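Local coordinates for protein D-threo-3-hydroxyaspartate dehydratase (Delftia, PDB 3WQC) that catalyses the PLP-dependent removal of ammonia from D-threo-3-hydroxyaspartate to give oxaloacetate, and also dehydrates L-threo- and L-erythro-3-hydroxyaspartate and D-serine, at residues Thr89-Ala94 and Arg111-Lys116; Gly226-Ala231 and Val243-Tyr248; Gly309-Leu314 and Leu355-Asn360. All coordinates share one frame; numbering follows the deposited sequence.

Interaction 1. Residues Thr89-Ala94 and Arg111-Lys116; sequences TDILYA and RGCDLK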
loop_
_atom_site.group_PDB
_atom_site.type_symbol
_atom_site.label_atom_id
_atom_site.label_comp_id
_atom_site.label_asym_id
_atom_site.label_seq_id
_atom_site.Cartn_x
_atom_site.Cartn_y
_atom_site.Cartn_z
ATOM N N THR B 89 25.814 -4.348 -11.019
ATOM C CA THR B 89 25.865 -4.015 -12.439
ATOM C C THR B 89 25.030 -4.955 -13.287
ATOM O O THR B 89 24.625 -4.582 -14.375
ATOM C CB THR B 89 27.321 -4.065 -12.943
ATOM O OG1 THR B 89 27.868 -5.348 -12.718
ATOM C CG2 THR B 89 28.189 -3.049 -12.196
ATOM N N ASP B 90 24.732 -6.163 -12.797
ATOM C CA ASP B 90 24.009 -7.175 -13.616
ATOM C C ASP B 90 22.540 -7.151 -13.230
ATOM O O ASP B 90 22.093 -7.739 -12.214
ATOM C CB ASP B 90 24.654 -8.511 -13.292
ATOM C CG ASP B 90 24.022 -9.698 -13.999
ATOM O OD1 ASP B 90 22.971 -9.521 -14.753
ATOM O OD2 ASP B 90 24.450 -10.900 -13.754
ATOM N N ILE B 91 21.753 -6.393 -14.023
ATOM C CA ILE B 91 20.356 -6.091 -13.594
ATOM C C ILE B 91 19.411 -6.418 -14.747
ATOM O O ILE B 91 19.597 -5.947 -15.903
ATOM C CB ILE B 91 20.215 -4.580 -13.252
ATOM C CG1 ILE B 91 21.140 -4.209 -12.085
ATOM C CG2 ILE B 91 18.725 -4.251 -12.881
ATOM C CD1 ILE B 91 20.995 -2.762 -11.590
ATOM N N LEU B 92 18.395 -7.204 -14.437
ATOM C CA LEU B 92 17.317 -7.535 -15.415
ATOM C C LEU B 92 16.064 -6.790 -15.036
ATOM O O LEU B 92 15.557 -6.994 -13.902
ATOM C CB LEU B 92 17.046 -9.057 -15.302
ATOM C CG LEU B 92 15.818 -9.597 -16.073
ATOM C CD1 LEU B 92 16.022 -9.428 -17.604
ATOM C CD2 LEU B 92 15.563 -11.078 -15.666
ATOM N N TYR B 93 15.549 -5.961 -15.938
ATOM C CA TYR B 93 14.312 -5.234 -15.692
ATOM C C TYR B 93 13.174 -6.057 -16.270
ATOM O O TYR B 93 12.947 -6.102 -17.498
ATOM C CB TYR B 93 14.399 -3.845 -16.328
ATOM C CG TYR B 93 13.082 -3.106 -16.291
ATOM C CD1 TYR B 93 12.173 -3.153 -15.207
ATOM C CD2 TYR B 93 12.742 -2.331 -17.424
ATOM C CE1 TYR B 93 10.940 -2.427 -15.256
ATOM C CE2 TYR B 93 11.557 -1.580 -17.460
ATOM C CZ TYR B 93 10.668 -1.640 -16.386
ATOM O OH TYR B 93 9.473 -0.956 -16.426
ATOM N N ALA B 94 12.491 -6.837 -15.394
ATOM C CA ALA B 94 11.587 -7.925 -15.857
ATOM C C ALA B 94 10.137 -7.428 -15.925
ATOM O O ALA B 94 9.214 -8.082 -15.381
ATOM C CB ALA B 94 11.738 -9.182 -14.973
ATOM N N ARG B 111 26.209 4.571 -18.428
ATOM C CA ARG B 111 26.966 4.726 -17.142
ATOM C C ARG B 111 27.618 3.467 -16.632
ATOM O O ARG B 111 28.339 3.498 -15.640
ATOM C CB ARG B 111 25.978 5.143 -15.942
ATOM C CG ARG B 111 25.379 6.419 -16.059
ATOM C CD ARG B 111 24.994 6.864 -14.624
ATOM N NE ARG B 111 23.861 6.349 -13.921
ATOM C CZ ARG B 111 22.567 6.598 -14.293
ATOM N NH1 ARG B 111 22.238 7.217 -15.480
ATOM N NH2 ARG B 111 21.614 6.178 -13.541
ATOM N N GLY B 112 27.401 2.317 -17.317
ATOM C CA GLY B 112 28.037 1.103 -16.981
ATOM C C GLY B 112 27.162 0.039 -16.388
ATOM O O GLY B 112 27.670 -1.025 -15.972
ATOM N N CYS B 113 25.846 0.232 -16.428
ATOM C CA CYS B 113 24.968 -0.817 -15.922
ATOM C C CYS B 113 24.674 -1.849 -17.045
ATOM O O CYS B 113 24.285 -1.464 -18.147
ATOM C CB CYS B 113 23.659 -0.177 -15.454
ATOM S SG CYS B 113 22.491 -1.397 -14.717
ATOM N N ASP B 114 24.853 -3.128 -16.758
ATOM C CA ASP B 114 24.580 -4.182 -17.760
ATOM C C ASP B 114 23.126 -4.520 -17.617
ATOM O O ASP B 114 22.717 -5.583 -17.082
ATOM C CB ASP B 114 25.407 -5.393 -17.488
ATOM C CG ASP B 114 25.347 -6.345 -18.682
ATOM O OD1 ASP B 114 25.277 -5.811 -19.828
ATOM O OD2 ASP B 114 25.539 -7.567 -18.538
ATOM N N LEU B 115 22.315 -3.576 -18.047
ATOM C CA LEU B 115 20.863 -3.625 -17.835
ATOM C C LEU B 115 20.227 -4.405 -19.004
ATOM O O LEU B 115 20.452 -4.045 -20.177
ATOM C CB LEU B 115 20.336 -2.152 -17.857
ATOM C CG LEU B 115 18.799 -2.067 -17.780
ATOM C CD1 LEU B 115 18.274 -2.597 -16.404
ATOM C CD2 LEU B 115 18.447 -0.600 -18.027
ATOM N N LYS B 116 19.428 -5.394 -18.677
ATOM C CA LYS B 116 18.700 -6.221 -19.681
ATOM C C LYS B 116 17.242 -5.837 -19.653
ATOM O O LYS B 116 16.655 -5.593 -18.563
ATOM C CB LYS B 116 18.808 -7.721 -19.329
ATOM C CG LYS B 116 20.141 -8.350 -19.679
ATOM C CD LYS B 116 21.294 -7.988 -19.011
ATOM C CE LYS B 116 21.310 -8.631 -17.615
ATOM N NZ LYS B 116 22.835 -8.489 -17.386
#
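Gly112, at positive phi, ends the helix in a Schellman motif and turns the chain into a strand that runs parallel to Thr89-Ala94. Cys113 has SG anti to its backbone N, laid against the tip of Ile91, SG to CD1 3.7 Å. Asp114 opens the pairing: its N donates to Thr89 O at 2.8 Å, in the carbonyl plane, while its own O accepts a weak bond from Ile91 N. Leu115 shares the face of Ile91, and its CD1 packs on Ile91 CG2 at 3.9 Å. Lys116 closes the pairing with two nearly axial bonds, its N to Ile91 O and Tyr93 N to its O (2.9 Å). Its side chain, bent at chi2 and chi3, curls back along the face of Asp90 and Leu92, so that NZ makes a salt bridge to Asp90 OD1 at 2.8 Å, from above the carboxylate plane. The same ammonium binds Asp114 O and, weakly, Asp114 OD2, making a salt-bridge network; Arg49 is a second cation on Asp90. Helix 102-110 makes the beta-alpha-beta crossover between these strands, which lie between strands 72-74 and 140-146 of the parallel barrel sheet; helix 77-85 packs on Ile91 and Cys113, and Trp142 on Leu92 and Lys116.

Interaction 2. Residues Gly226-Ala231 and Val243-Tyr248; sequences GSTPTA and VRAGVY. With PLP (pyridoxal-5'-phosphate), chain J.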
loop_
_atom_site.group_PDB
_atom_site.type_symbol
_atom_site.label_atom_id
_atom_site.label_comp_id
_atom_site.label_asym_id
_atom_site.label_seq_id
_atom_site.Cartn_x
_atom_site.Cartn_y
_atom_site.Cartn_z
ATOM N N GLY B 226 11.064 -18.636 -12.994
ATOM C CA GLY B 226 10.886 -18.696 -11.523
ATOM C C GLY B 226 9.744 -17.928 -10.947
ATOM O O GLY B 226 9.392 -16.866 -11.414
ATOM N N SER B 227 9.287 -18.470 -9.834
ATOM C CA SER B 227 8.486 -17.807 -8.815
ATOM C C SER B 227 9.024 -18.524 -7.553
ATOM O O SER B 227 9.632 -19.603 -7.653
ATOM C CB SER B 227 6.984 -18.053 -9.011
ATOM O OG SER B 227 6.683 -19.453 -8.862
ATOM N N THR B 228 8.768 -17.987 -6.364
ATOM C CA THR B 228 9.301 -18.635 -5.164
ATOM C C THR B 228 8.728 -20.073 -5.080
ATOM O O THR B 228 9.483 -20.997 -4.798
ATOM C CB THR B 228 9.028 -17.751 -3.898
ATOM O OG1 THR B 228 10.068 -16.781 -3.877
ATOM C CG2 THR B 228 9.157 -18.638 -2.617
ATOM N N PRO B 229 7.394 -20.256 -5.243
ATOM C CA PRO B 229 6.904 -21.668 -5.054
ATOM C C PRO B 229 7.545 -22.657 -6.062
ATOM O O PRO B 229 7.845 -23.795 -5.688
ATOM C CB PRO B 229 5.404 -21.530 -5.261
ATOM C CG PRO B 229 5.109 -20.035 -4.878
ATOM C CD PRO B 229 6.292 -19.283 -5.403
ATOM N N THR B 230 7.646 -22.264 -7.348
ATOM C CA THR B 230 8.211 -23.225 -8.340
ATOM C C THR B 230 9.705 -23.338 -8.162
ATOM O O THR B 230 10.261 -24.405 -8.425
ATOM C CB THR B 230 7.902 -22.857 -9.799
ATOM O OG1 THR B 230 8.260 -21.473 -10.048
ATOM C CG2 THR B 230 6.397 -23.034 -10.045
ATOM N N ALA B 231 10.391 -22.282 -7.696
ATOM C CA ALA B 231 11.853 -22.443 -7.400
ATOM C C ALA B 231 12.094 -23.544 -6.368
ATOM O O ALA B 231 13.053 -24.327 -6.452
ATOM C CB ALA B 231 12.520 -21.157 -6.939
ATOM N N VAL B 243 17.416 -19.088 -12.036
ATOM C CA VAL B 243 16.092 -18.972 -11.441
ATOM C C VAL B 243 15.995 -17.615 -10.747
ATOM O O VAL B 243 16.932 -17.159 -10.101
ATOM C CB VAL B 243 15.907 -20.104 -10.411
ATOM C CG1 VAL B 243 14.676 -19.941 -9.506
ATOM C CG2 VAL B 243 15.834 -21.439 -11.142
ATOM N N ARG B 244 14.807 -17.005 -10.891
ATOM C CA ARG B 244 14.487 -15.734 -10.234
ATOM C C ARG B 244 13.452 -16.040 -9.123
ATOM O O ARG B 244 12.407 -16.670 -9.365
ATOM C CB ARG B 244 13.800 -14.778 -11.273
ATOM C CG ARG B 244 14.738 -14.600 -12.496
ATOM C CD ARG B 244 14.166 -13.524 -13.471
ATOM N NE ARG B 244 12.698 -13.667 -13.594
ATOM C CZ ARG B 244 12.059 -14.693 -14.189
ATOM N NH1 ARG B 244 12.744 -15.544 -14.985
ATOM N NH2 ARG B 244 10.745 -14.867 -14.029
ATOM N N ALA B 245 13.723 -15.531 -7.939
ATOM C CA ALA B 245 12.734 -15.680 -6.823
ATOM C C ALA B 245 13.000 -14.481 -5.922
ATOM O O ALA B 245 14.129 -13.963 -5.864
ATOM C CB ALA B 245 13.027 -16.949 -5.997
ATOM N N GLY B 246 11.925 -13.984 -5.335
ATOM C CA GLY B 246 12.070 -12.744 -4.502
ATOM C C GLY B 246 11.426 -12.884 -3.133
ATOM O O GLY B 246 12.074 -12.492 -2.142
ATOM N N VAL B 247 10.163 -13.305 -3.036
ATOM C CA VAL B 247 9.439 -13.172 -1.738
ATOM C C VAL B 247 10.085 -14.101 -0.729
ATOM O O VAL B 247 9.955 -13.836 0.480
ATOM C CB VAL B 247 7.931 -13.428 -1.867
ATOM C CG1 VAL B 247 7.597 -14.918 -2.185
ATOM C CG2 VAL B 247 7.207 -12.888 -0.629
ATOM N N TYR B 248 10.748 -15.171 -1.164
ATOM C CA TYR B 248 11.383 -16.129 -0.230
ATOM C C TYR B 248 12.288 -15.447 0.794
ATOM O O TYR B 248 12.564 -16.052 1.846
ATOM C CB TYR B 248 12.206 -17.182 -1.041
ATOM C CG TYR B 248 13.554 -16.602 -1.426
ATOM C CD1 TYR B 248 13.732 -15.786 -2.562
ATOM C CD2 TYR B 248 14.714 -16.850 -0.628
ATOM C CE1 TYR B 248 14.949 -15.203 -2.870
ATOM C CE2 TYR B 248 15.905 -16.240 -0.913
ATOM C CZ TYR B 248 16.073 -15.483 -2.046
ATOM O OH TYR B 248 17.281 -14.912 -2.356
HETATM N N1 PLP J . 10.001 -13.008 -11.897
HETATM C C2 PLP J . 9.150 -12.013 -12.218
HETATM C C2A PLP J . 9.009 -11.549 -13.649
HETATM C C3 PLP J . 8.388 -11.384 -11.165
HETATM O O3 PLP J . 7.572 -10.390 -11.480
HETATM C C4 PLP J . 8.557 -11.876 -9.823
HETATM C C4A PLP J . 7.838 -11.235 -8.771
HETATM C C5 PLP J . 9.483 -12.934 -9.580
HETATM C C6 PLP J . 10.135 -13.524 -10.672
HETATM C C5A PLP J . 9.691 -13.487 -8.192
HETATM O O4P PLP J . 8.439 -14.195 -7.761
HETATM P P PLP J . 8.285 -14.505 -6.197
HETATM O O1P PLP J . 9.591 -15.106 -5.830
HETATM O O2P PLP J . 7.169 -15.488 -6.161
HETATM O O3P PLP J . 8.068 -13.246 -5.462
#
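Thr228 stands where the two segments and the cofactor phosphate meet. Its OG1 lies beside its own backbone N (chi1 -83°), which turns the hydroxyl toward the phosphate and sends CG2 against Tyr248 CB. The hydroxyl donates to PLP O1P at 2.6 Å and accepts from Tyr248 N at 3.2 Å, so one oxygen joins the phosphate to the start of the 3-10 turn. Val247, with CG1 in the crowded position between N and carbonyl carbon (chi1 69°), sets that methyl 3.5 Å from Thr228 OG1. A valine here would remove the hydroxyl and would probably loosen the phosphate and leave Tyr248 N without this acceptor. Main-chain N-H groups add to the grip: Thr228 N points almost straight at PLP O2P, at the N-terminal end of helix 228-233, and Gly246 N meets PLP O1P at 2.6 Å. Val247 N reaches PLP O3P. The helix end would be expected to stabilise the phosphate charge.

At the far end of the cofactor, Arg244 bends at chi3 (-40°) to bring its guanidinium edge to the pyridine nitrogen, NH2 to PLP N1 being 2.9 Å and NE adding a weaker bond. Its NH1 is held by Ser224 and its NH2 also by Thr181, and a cation so placed would probably disfavour protonation of N1. Arginine on N1 and phosphate at a helix N terminus are as in alanine racemase. Gly226 CA sits 3.3 Å from Arg244 O, where a side chain would collide. Away from the phosphate, Ala231 CB packs on Val243 CG1. Met37 of helix 27-44 covers Ala231, Ala245 and Tyr248, while Met255 of helix 253-258 rests on Thr228, Pro229 and Val247.

Interaction 3. Residues Gly309-Leu314 and Leu355-Asn360; sequences GQVCDL and LRILPN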
loop_
_atom_site.group_PDB
_atom_site.type_symbol
_atom_site.label_atom_id
_atom_site.label_comp_id
_atom_site.label_asym_id
_atom_site.label_seq_id
_atom_site.Cartn_x
_atom_site.Cartn_y
_atom_site.Cartn_z
ATOM N N GLY B 309 -3.622 -10.188 9.168
ATOM C CA GLY B 309 -2.337 -10.691 9.627
ATOM C C GLY B 309 -2.489 -11.570 10.854
ATOM O O GLY B 309 -3.453 -11.396 11.616
ATOM N N GLN B 310 -1.523 -12.456 11.024
ATOM C CA GLN B 310 -1.476 -13.326 12.215
ATOM C C GLN B 310 -0.804 -12.607 13.380
ATOM O O GLN B 310 0.310 -12.132 13.272
ATOM C CB GLN B 310 -0.663 -14.596 11.898
ATOM C CG GLN B 310 -0.400 -15.494 13.122
ATOM C CD GLN B 310 -1.697 -15.987 13.724
ATOM O OE1 GLN B 310 -2.548 -16.557 13.029
ATOM N NE2 GLN B 310 -1.873 -15.785 15.080
ATOM N N VAL B 311 -1.471 -12.609 14.549
ATOM C CA VAL B 311 -0.890 -11.923 15.738
ATOM C C VAL B 311 0.216 -12.803 16.356
ATOM O O VAL B 311 -0.027 -14.080 16.550
ATOM C CB VAL B 311 -2.003 -11.718 16.756
ATOM C CG1 VAL B 311 -1.418 -11.214 18.093
ATOM C CG2 VAL B 311 -3.041 -10.748 16.199
ATOM N N CYS B 312 1.342 -12.224 16.731
ATOM C CA CYS B 312 2.397 -12.884 17.466
ATOM C C CYS B 312 2.688 -12.004 18.663
ATOM O O CYS B 312 2.382 -10.771 18.670
ATOM C CB CYS B 312 3.693 -12.923 16.633
ATOM S SG CYS B 312 3.471 -13.805 15.085
ATOM N N ASP B 313 3.303 -12.589 19.685
ATOM C CA ASP B 313 3.727 -11.767 20.820
ATOM C C ASP B 313 4.983 -10.953 20.461
ATOM O O ASP B 313 5.537 -11.064 19.312
ATOM C CB ASP B 313 3.873 -12.653 22.047
ATOM C CG ASP B 313 4.960 -13.753 21.907
ATOM O OD1 ASP B 313 5.900 -13.542 21.082
ATOM O OD2 ASP B 313 4.896 -14.770 22.705
ATOM N N LEU B 314 5.475 -10.168 21.423
ATOM C CA LEU B 314 6.664 -9.350 21.209
ATOM C C LEU B 314 7.883 -10.162 20.822
ATOM O O LEU B 314 8.799 -9.644 20.141
ATOM C CB LEU B 314 6.926 -8.474 22.452
ATOM C CG LEU B 314 8.027 -7.419 22.378
ATOM C CD1 LEU B 314 7.839 -6.458 21.157
ATOM C CD2 LEU B 314 7.985 -6.651 23.727
ATOM N N LEU B 355 2.833 -6.011 20.004
ATOM C CA LEU B 355 2.572 -7.310 19.326
ATOM C C LEU B 355 3.315 -7.257 17.991
ATOM O O LEU B 355 3.777 -6.195 17.574
ATOM C CB LEU B 355 1.092 -7.435 19.025
ATOM C CG LEU B 355 0.186 -7.512 20.219
ATOM C CD1 LEU B 355 -1.255 -7.415 19.783
ATOM C CD2 LEU B 355 0.494 -8.783 21.042
ATOM N N ARG B 356 3.460 -8.382 17.312
ATOM C CA ARG B 356 4.057 -8.387 15.976
ATOM C C ARG B 356 3.042 -9.077 15.052
ATOM O O ARG B 356 2.515 -10.118 15.388
ATOM C CB ARG B 356 5.431 -9.114 16.018
ATOM C CG ARG B 356 6.427 -8.177 16.712
ATOM C CD ARG B 356 7.671 -8.926 17.131
ATOM N NE ARG B 356 8.533 -9.339 16.019
ATOM C CZ ARG B 356 9.692 -9.977 16.222
ATOM N NH1 ARG B 356 10.430 -10.313 15.162
ATOM N NH2 ARG B 356 10.088 -10.325 17.469
ATOM N N ILE B 357 2.833 -8.536 13.879
ATOM C CA ILE B 357 1.801 -9.101 12.996
ATOM C C ILE B 357 2.461 -9.670 11.748
ATOM O O ILE B 357 3.270 -8.970 11.076
ATOM C CB ILE B 357 0.771 -8.031 12.547
ATOM C CG1 ILE B 357 0.265 -7.100 13.714
ATOM C CG2 ILE B 357 -0.314 -8.602 11.671
ATOM C CD1 ILE B 357 -0.440 -7.929 14.778
ATOM N N LEU B 358 2.247 -10.959 11.469
ATOM C CA LEU B 358 2.807 -11.512 10.230
ATOM C C LEU B 358 1.906 -11.113 9.063
ATOM O O LEU B 358 0.680 -11.243 9.146
ATOM C CB LEU B 358 2.874 -13.082 10.269
ATOM C CG LEU B 358 3.706 -13.656 11.453
ATOM C CD1 LEU B 358 3.606 -15.210 11.400
ATOM C CD2 LEU B 358 5.126 -13.101 11.370
ATOM N N PRO B 359 2.524 -10.718 7.926
ATOM C CA PRO B 359 1.753 -10.180 6.816
ATOM C C PRO B 359 1.168 -11.261 5.880
ATOM O O PRO B 359 1.774 -12.365 5.747
ATOM C CB PRO B 359 2.821 -9.427 6.010
ATOM C CG PRO B 359 4.094 -10.201 6.278
ATOM C CD PRO B 359 3.979 -10.612 7.747
ATOM N N ASN B 360 0.072 -10.932 5.184
ATOM C CA ASN B 360 -0.386 -11.764 4.064
ATOM C C ASN B 360 0.717 -11.810 2.972
ATOM O O ASN B 360 1.028 -12.948 2.525
ATOM C CB ASN B 360 -1.631 -11.173 3.373
ATOM C CG ASN B 360 -2.929 -11.432 4.188
ATOM O OD1 ASN B 360 -3.779 -12.190 3.705
ATOM N ND2 ASN B 360 -3.100 -10.879 5.389
#
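Cys312 lays its sulfur over the branch point of Leu358, SG to CG 3.6 Å, with both leucine methyls close behind. The thiol reaches this place because SG lies anti to the carbonyl carbon (chi1 -60°), and Leu358 CG takes the matching position on its own residue (chi1 -58°), so the two side chains meet diagonally across the strands. Gln310 shares this face. Its CG is anti to the backbone N, and the bend at chi2 folds the amide back until NE2 donates to Val311 O at 2.9 Å; the oxygen lies in the amide plane of Gln310, and the donor sits on one of its lone pairs.

On the other face the two segments meet through aliphatic side chains. Val311 and Ile357 point the same way side by side, CG2 to CD1 4.1 Å, and Leu355 comes in obliquely on the other methyl of the valine. Ile357 CG2 rests on the bare CA of Gly309 at 3.6 Å, a place where a beta carbon would clash.

Main-chain bonds run in pairs through Gln310 with Leu358 and Cys312 with Arg356. The straightest is Arg356 N to Cys312 O, although the donor stands above the carbonyl plane.

Arg356 bends at chi3 (71°), bringing its guanidinium edge to Leu314 O, past the end of strand 310-312, NH2 to O 3.0 Å. That oxygen lies in the guanidinium plane, and the donor stands above the carbonyl plane. NE is held by Ser269 of strand 268-278, so the arginine ties the chain beyond strand 310-312 to a third strand. The result is an antiparallel pair in the mixed, mainly antiparallel sheet of the serine dehydratase-type beta domain, plain structural packing away from the cofactor.

From the N terminus, interaction 1 comes first and closes a short loop, with helix 102-110 carrying the chain from one parallel strand to the next. Interaction 2 then closes a loop of 11 residues, bringing the start of helix 228-233 to the loop after strand 242-243 around the phosphate. Interaction 3 follows, bridging a longer stretch of 40 residues rich in strand within the second domain. The three are in series, with neither nesting nor crossing. Interactions 1 and 2 touch where Leu92 CD2 packs on Arg244 CD at 3.6 Å, linking barrel sheet to cofactor pocket. Interaction 3 stays apart, its nearest atoms about 7 Å from interaction 2 and about 20 Å from interaction 1.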